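Local coordinates for imidazolonepropionase (Unidentified, PDB 2Q09), which catalyses the hydrolytic opening of the imidazolone ring of 4-imidazolone-5-propanoate to N-formimidoyl-L-glutamate, the third step of histidine degradation, at residues 211-216 with 226-231; 173-178 with 196-201. All coordinates share one frame; numbering follows the deposited sequence.

Contact 1 of 2, residues 211-216 with 226-231; sequences VDVFCE and EQVYLA. With DI6 (3-[(4S)-2,5-dioxoimidazolidin-4-yl]propanoic acid), chain C.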
loop_
_atom_site.group_PDB
_atom_site.type_symbol
_atom_site.label_atom_id
_atom_site.label_comp_id
_atom_site.label_asym_id
_atom_site.label_seq_id
_atom_site.Cartn_x
_atom_site.Cartn_y
_atom_site.Cartn_z
ATOM N N VAL A 211 -9.705 8.158 2.585
ATOM C CA VAL A 211 -9.305 9.021 3.693
ATOM C C VAL A 211 -8.726 8.158 4.812
ATOM O O VAL A 211 -9.321 7.153 5.196
ATOM C CB VAL A 211 -10.497 9.836 4.244
ATOM C CG1 VAL A 211 -10.055 10.686 5.423
ATOM C CG2 VAL A 211 -11.069 10.713 3.149
ATOM N N ASP A 212 -7.573 8.577 5.327
ATOM C CA ASP A 212 -6.836 7.857 6.370
ATOM C C ASP A 212 -6.721 8.733 7.621
ATOM O O ASP A 212 -6.922 9.948 7.553
ATOM C CB ASP A 212 -5.435 7.530 5.829
ATOM C CG ASP A 212 -4.710 6.449 6.619
ATOM O OD1 ASP A 212 -5.129 6.107 7.748
ATOM O OD2 ASP A 212 -3.692 5.947 6.093
ATOM N N VAL A 213 -6.383 8.118 8.750
ATOM C CA VAL A 213 -6.242 8.836 10.017
ATOM C C VAL A 213 -5.232 8.178 10.952
ATOM O O VAL A 213 -5.159 6.957 11.042
ATOM C CB VAL A 213 -7.587 8.905 10.782
ATOM C CG1 VAL A 213 -7.368 9.506 12.161
ATOM C CG2 VAL A 213 -8.604 9.731 10.003
ATOM N N PHE A 214 -4.449 8.995 11.648
ATOM C CA PHE A 214 -3.490 8.481 12.615
ATOM C C PHE A 214 -4.147 8.600 13.985
ATOM O O PHE A 214 -4.069 9.637 14.643
ATOM C CB PHE A 214 -2.189 9.287 12.592
ATOM C CG PHE A 214 -1.197 8.851 13.629
ATOM C CD1 PHE A 214 -0.901 7.501 13.800
ATOM C CD2 PHE A 214 -0.529 9.789 14.413
ATOM C CE1 PHE A 214 0.050 7.089 14.737
ATOM C CE2 PHE A 214 0.419 9.385 15.350
ATOM C CZ PHE A 214 0.710 8.032 15.508
ATOM N N CYS A 215 -4.809 7.526 14.407
ATOM C CA CYS A 215 -5.499 7.484 15.685
ATOM C C CYS A 215 -4.582 6.932 16.767
ATOM O O CYS A 215 -4.284 5.738 16.794
ATOM C CB CYS A 215 -6.745 6.611 15.553
ATOM S SG CYS A 215 -7.615 6.314 17.114
ATOM N N GLU A 216 -4.149 7.802 17.672
ATOM C CA GLU A 216 -3.232 7.388 18.723
ATOM C C GLU A 216 -3.169 8.466 19.806
ATOM O O GLU A 216 -3.691 9.565 19.616
ATOM C CB GLU A 216 -1.852 7.169 18.091
ATOM C CG GLU A 216 -0.839 6.434 18.940
ATOM C CD GLU A 216 -1.266 5.023 19.254
ATOM O OE1 GLU A 216 -1.247 4.165 18.347
ATOM O OE2 GLU A 216 -1.634 4.777 20.415
ATOM N N GLU A 226 -13.510 9.886 14.521
ATOM C CA GLU A 226 -14.882 9.685 14.086
ATOM C C GLU A 226 -15.392 10.865 13.271
ATOM O O GLU A 226 -16.132 10.684 12.310
ATOM C CB GLU A 226 -15.785 9.473 15.293
ATOM C CG GLU A 226 -17.256 9.486 14.958
ATOM C CD GLU A 226 -18.111 9.177 16.162
ATOM O OE1 GLU A 226 -17.900 9.811 17.216
ATOM O OE2 GLU A 226 -18.995 8.308 16.051
ATOM N N GLN A 227 -14.996 12.073 13.662
ATOM C CA GLN A 227 -15.411 13.275 12.952
ATOM C C GLN A 227 -14.937 13.216 11.505
ATOM O O GLN A 227 -15.667 13.573 10.583
ATOM C CB GLN A 227 -14.839 14.516 13.643
ATOM C CG GLN A 227 -15.530 14.870 14.951
ATOM C CD GLN A 227 -17.020 15.066 14.777
ATOM O OE1 GLN A 227 -17.816 14.195 15.117
ATOM N NE2 GLN A 227 -17.405 16.207 14.225
ATOM N N VAL A 228 -13.706 12.761 11.306
ATOM C CA VAL A 228 -13.153 12.650 9.965
ATOM C C VAL A 228 -13.914 11.643 9.111
ATOM O O VAL A 228 -14.346 11.975 8.011
ATOM C CB VAL A 228 -11.664 12.253 10.010
ATOM C CG1 VAL A 228 -11.191 11.847 8.619
ATOM C CG2 VAL A 228 -10.834 13.420 10.520
ATOM N N TYR A 229 -14.077 10.419 9.608
ATOM C CA TYR A 229 -14.796 9.390 8.856
ATOM C C TYR A 229 -16.194 9.851 8.461
ATOM O O TYR A 229 -16.707 9.475 7.405
ATOM C CB TYR A 229 -14.893 8.089 9.665
ATOM C CG TYR A 229 -13.567 7.384 9.867
ATOM C CD1 TYR A 229 -12.444 7.745 9.129
ATOM C CD2 TYR A 229 -13.442 6.343 10.787
ATOM C CE1 TYR A 229 -11.227 7.087 9.299
ATOM C CE2 TYR A 229 -12.233 5.683 10.965
ATOM C CZ TYR A 229 -11.130 6.060 10.219
ATOM O OH TYR A 229 -9.925 5.413 10.395
ATOM N N LEU A 230 -16.809 10.662 9.313
ATOM C CA LEU A 230 -18.146 11.176 9.029
ATOM C C LEU A 230 -18.123 12.060 7.790
ATOM O O LEU A 230 -18.994 11.966 6.926
ATOM C CB LEU A 230 -18.670 11.976 10.221
ATOM C CG LEU A 230 -19.182 11.127 11.383
ATOM C CD1 LEU A 230 -19.531 12.024 12.557
ATOM C CD2 LEU A 230 -20.403 10.338 10.932
ATOM N N ALA A 231 -17.117 12.921 7.713
ATOM C CA ALA A 231 -16.967 13.821 6.579
ATOM C C ALA A 231 -16.676 13.016 5.314
ATOM O O ALA A 231 -17.279 13.245 4.265
ATOM C CB ALA A 231 -15.840 14.806 6.851
HETATM N N1 DI6 C . 3.038 5.978 11.843
HETATM C C2 DI6 C . 4.283 5.836 11.340
HETATM O O2 DI6 C . 5.113 5.003 11.657
HETATM C C3 DI6 C . 4.434 6.941 10.265
HETATM N N4 DI6 C . 3.123 7.624 10.334
HETATM C C5 DI6 C . 2.382 6.996 11.269
HETATM O O5 DI6 C . 1.236 7.314 11.554
HETATM C C6 DI6 C . 5.591 7.870 10.598
HETATM C C7 DI6 C . 5.778 8.981 9.562
HETATM C C8 DI6 C . 6.940 9.944 9.847
HETATM O O9 DI6 C . 7.337 10.658 8.905
HETATM O O10 DI6 C . 7.460 9.999 10.991
#

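Contact 2 of 2, residues 173-178 with 196-201; sequences LLAAHA and QEIIPA. With DI6 (3-[(4S)-2,5-dioxoimidazolidin-4-yl]propanoic acid), chain C.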
loop_
_atom_site.group_PDB
_atom_site.type_symbol
_atom_site.label_atom_id
_atom_site.label_comp_id
_atom_site.label_asym_id
_atom_site.label_seq_id
_atom_site.Cartn_x
_atom_site.Cartn_y
_atom_site.Cartn_z
ATOM N N LEU A 173 -6.050 10.631 1.329
ATOM C CA LEU A 173 -5.903 11.875 2.066
ATOM C C LEU A 173 -5.592 11.571 3.527
ATOM O O LEU A 173 -6.421 11.007 4.238
ATOM C CB LEU A 173 -7.194 12.690 1.990
ATOM C CG LEU A 173 -7.159 14.012 2.753
ATOM C CD1 LEU A 173 -6.201 14.966 2.065
ATOM C CD2 LEU A 173 -8.563 14.618 2.803
ATOM N N LEU A 174 -4.397 11.949 3.970
ATOM C CA LEU A 174 -3.993 11.709 5.348
ATOM C C LEU A 174 -3.667 13.027 6.046
ATOM O O LEU A 174 -2.586 13.193 6.609
ATOM C CB LEU A 174 -2.771 10.788 5.381
ATOM C CG LEU A 174 -2.224 10.374 6.751
ATOM C CD1 LEU A 174 -3.246 9.520 7.488
ATOM C CD2 LEU A 174 -0.926 9.596 6.566
ATOM N N ALA A 175 -4.600 13.974 5.993
ATOM C CA ALA A 175 -4.398 15.273 6.627
ATOM C C ALA A 175 -4.364 15.103 8.142
ATOM O O ALA A 175 -3.746 15.896 8.854
ATOM C CB ALA A 175 -5.516 16.235 6.224
ATOM N N ALA A 176 -5.029 14.061 8.632
ATOM C CA ALA A 176 -5.062 13.783 10.067
ATOM C C ALA A 176 -3.887 12.886 10.473
ATOM O O ALA A 176 -4.051 11.911 11.200
ATOM C CB ALA A 176 -6.390 13.122 10.445
ATOM N N HIS A 177 -2.696 13.229 9.990
ATOM C CA HIS A 177 -1.480 12.474 10.290
ATOM C C HIS A 177 -0.881 12.992 11.591
ATOM O O HIS A 177 -0.203 12.268 12.324
ATOM C CB HIS A 177 -0.471 12.660 9.151
ATOM C CG HIS A 177 0.622 11.639 9.130
ATOM N ND1 HIS A 177 1.641 11.669 8.203
ATOM C CD2 HIS A 177 0.839 10.543 9.894
ATOM C CE1 HIS A 177 2.439 10.633 8.396
ATOM N NE2 HIS A 177 1.975 9.933 9.415
ATOM N N ALA A 178 -1.153 14.261 11.867
ATOM C CA ALA A 178 -0.673 14.945 13.056
ATOM C C ALA A 178 -1.290 16.340 13.033
ATOM O O ALA A 178 -1.872 16.748 12.031
ATOM C CB ALA A 178 0.838 15.042 13.028
ATOM N N GLN A 196 -14.475 20.265 7.069
ATOM C CA GLN A 196 -15.236 21.277 6.346
ATOM C C GLN A 196 -14.564 21.911 5.142
ATOM O O GLN A 196 -15.229 22.560 4.329
ATOM C CB GLN A 196 -15.655 22.382 7.317
ATOM C CG GLN A 196 -16.653 21.945 8.364
ATOM C CD GLN A 196 -16.797 22.956 9.475
ATOM O OE1 GLN A 196 -16.822 24.161 9.235
ATOM N NE2 GLN A 196 -16.905 22.473 10.703
ATOM N N GLU A 197 -13.258 21.725 5.006
ATOM C CA GLU A 197 -12.554 22.349 3.899
ATOM C C GLU A 197 -11.693 21.417 3.059
ATOM O O GLU A 197 -11.875 21.320 1.847
ATOM C CB GLU A 197 -11.702 23.496 4.444
ATOM C CG GLU A 197 -12.538 24.595 5.091
ATOM C CD GLU A 197 -11.722 25.572 5.917
ATOM O OE1 GLU A 197 -10.529 25.773 5.616
ATOM O OE2 GLU A 197 -12.287 26.152 6.866
ATOM N N ILE A 198 -10.754 20.727 3.698
ATOM C CA ILE A 198 -9.861 19.849 2.959
ATOM C C ILE A 198 -10.540 18.669 2.260
ATOM O O ILE A 198 -10.357 18.472 1.056
ATOM C CB ILE A 198 -8.723 19.357 3.865
ATOM C CG1 ILE A 198 -8.077 20.576 4.550
ATOM C CG2 ILE A 198 -7.674 18.617 3.030
ATOM C CD1 ILE A 198 -6.757 20.301 5.272
ATOM N N ILE A 199 -11.317 17.885 2.995
ATOM C CA ILE A 199 -11.999 16.757 2.370
ATOM C C ILE A 199 -12.903 17.254 1.230
ATOM O O ILE A 199 -12.870 16.717 0.124
ATOM C CB ILE A 199 -12.790 15.934 3.425
ATOM C CG1 ILE A 199 -11.803 15.096 4.249
ATOM C CG2 ILE A 199 -13.819 15.046 2.752
ATOM C CD1 ILE A 199 -12.449 14.196 5.319
ATOM N N PRO A 200 -13.706 18.302 1.477
ATOM C CA PRO A 200 -14.575 18.803 0.401
ATOM C C PRO A 200 -13.801 19.257 -0.841
ATOM O O PRO A 200 -14.189 18.944 -1.969
ATOM C CB PRO A 200 -15.326 19.952 1.071
ATOM C CG PRO A 200 -15.494 19.433 2.464
ATOM C CD PRO A 200 -14.110 18.875 2.775
ATOM N N ALA A 201 -12.707 19.988 -0.637
ATOM C CA ALA A 201 -11.910 20.470 -1.765
ATOM C C ALA A 201 -11.243 19.309 -2.503
ATOM O O ALA A 201 -11.159 19.298 -3.735
ATOM C CB ALA A 201 -10.849 21.460 -1.282
HETATM N N1 DI6 C . 3.038 5.978 11.843
HETATM C C2 DI6 C . 4.283 5.836 11.340
HETATM O O2 DI6 C . 5.113 5.003 11.657
HETATM C C3 DI6 C . 4.434 6.941 10.265
HETATM N N4 DI6 C . 3.123 7.624 10.334
HETATM C C5 DI6 C . 2.382 6.996 11.269
HETATM O O5 DI6 C . 1.236 7.314 11.554
HETATM C C6 DI6 C . 5.591 7.870 10.598
HETATM C C7 DI6 C . 5.778 8.981 9.562
HETATM C C8 DI6 C . 6.940 9.944 9.847
HETATM O O9 DI6 C . 7.337 10.658 8.905
HETATM O O10 DI6 C . 7.460 9.999 10.991
#

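Contact 1 of 2, residues 211-216 with 226-231
Val211 and Val213 of strand 210-213 meet Val228 and Tyr229 of helix 222-234, an adjoining strand and helix of the amidohydrolase TIM barrel whose segment axes run antiparallel, 9.1 Å apart. One methyl does most of the work: Val228 CG1, set anti to its own backbone N (chi1 168°), lies 3.6 Å from Val211 CG1 and equally near Val213 CG2. Val213 and Val228 point at each other tip to tip, whereas Val211 comes at a slant. Val213 CG2 also approaches the Tyr229 ring obliquely, 3.8 Å from CE1. No hydrogen bond crosses; the interface is apolar and buried. Further out, Tyr229 OH is hydrogen-bonded to Lys240 O and its ring meets Phe258 edge-to-face, which fixes the tyrosine beside the next strand, 238-243. The strand's other side serves the active site. Asp212 points away from the helix, forms a salt bridge with Lys141 and a weak hydrogen bond to the iron ligand His242. Phe214, also directed away, has Glu216 CB over one ring face and, over the opposite face, the inhibitor oxygen O5, off-centre and 3.1 Å from Phe214 CD1.

Contact 2 of 2, residues 173-178 with 196-201
Leu173 on strand 168-176 packs against Ile198 and Ile199 of helix 187-204. Leu173 CD2 lies 3.6 Å from Ile199 CG1, the closest approach between the segments, with the two side chains at a slant. Both Leu173 methyls, CD1 and CD2, reach Ile198 CG2 at 4.1 Å, the side chains crossing at about a right angle. The extended first torsion of Leu173, with CG opposite the backbone N (chi1 179°), carries both methyls toward the helix. Packing slackens toward the C-terminal end of the strand, where Ala175 CB comes no nearer than 4.4 Å to Ile198 CD1; Ile194 and Glu151 also touch this alanine. This is a strand and its following helix in the TIM barrel of the amidohydrolase family; the short segments run antiparallel and touch by apolar contacts, and a weak hydrogen bond between Trp190 NE1 of the same helix and Ala175 O adds a polar link. The outer side of the helix turns to solvent, with Gln196 and Glu197 exposed; at Pro200, which has no N-H to give, the helix is kinked after a pi-type turn. Beyond the strand, past an inverse gamma turn centred on Ala176, the chain delivers His177 to the pocket. His177 NE2 accepts a hydrogen bond from inhibitor N4 at 2.7 Å, with an N-H...acceptor angle of 157°, and the inhibitor sits at the ring edge. Leu174 CD2 rests 3.6 Å above the centre of one ring face. The bond between His177 ND1 and Gly143 O helps fix the ring's rotation. A phenylalanine in place of His177 would probably leave inhibitor N4 without this acceptor and Gly143 O without its ring partner. His74 and Tyr144 also meet the imidazole with their rings.

How the contacts relate
Contacts 2 and 1 are consecutive strand-and-helix units of the barrel, their centres about 9 Å apart; helix 187-204 of contact 2 leads directly into strand 210-213 of contact 1. The two strands are parallel neighbours, joined by probable hydrogen bonds from Asp212 N to Leu173 O (2.9 Å) and from Phe214 N to Ala176 O (3.0 Å). Between them, Asp212 CB packs on Leu174 CD1 at 3.4 Å. Past the strand ends, Phe214 CD2 lies 3.3 Å from His177 O, and both residues reach the same inhibitor, whose pocket also includes Arg81, Tyr144, Gln245 and Thr322. The helix-facing side chains stand back from the bound iron, about 11 Å for Val213 and about 13 Å for Leu173.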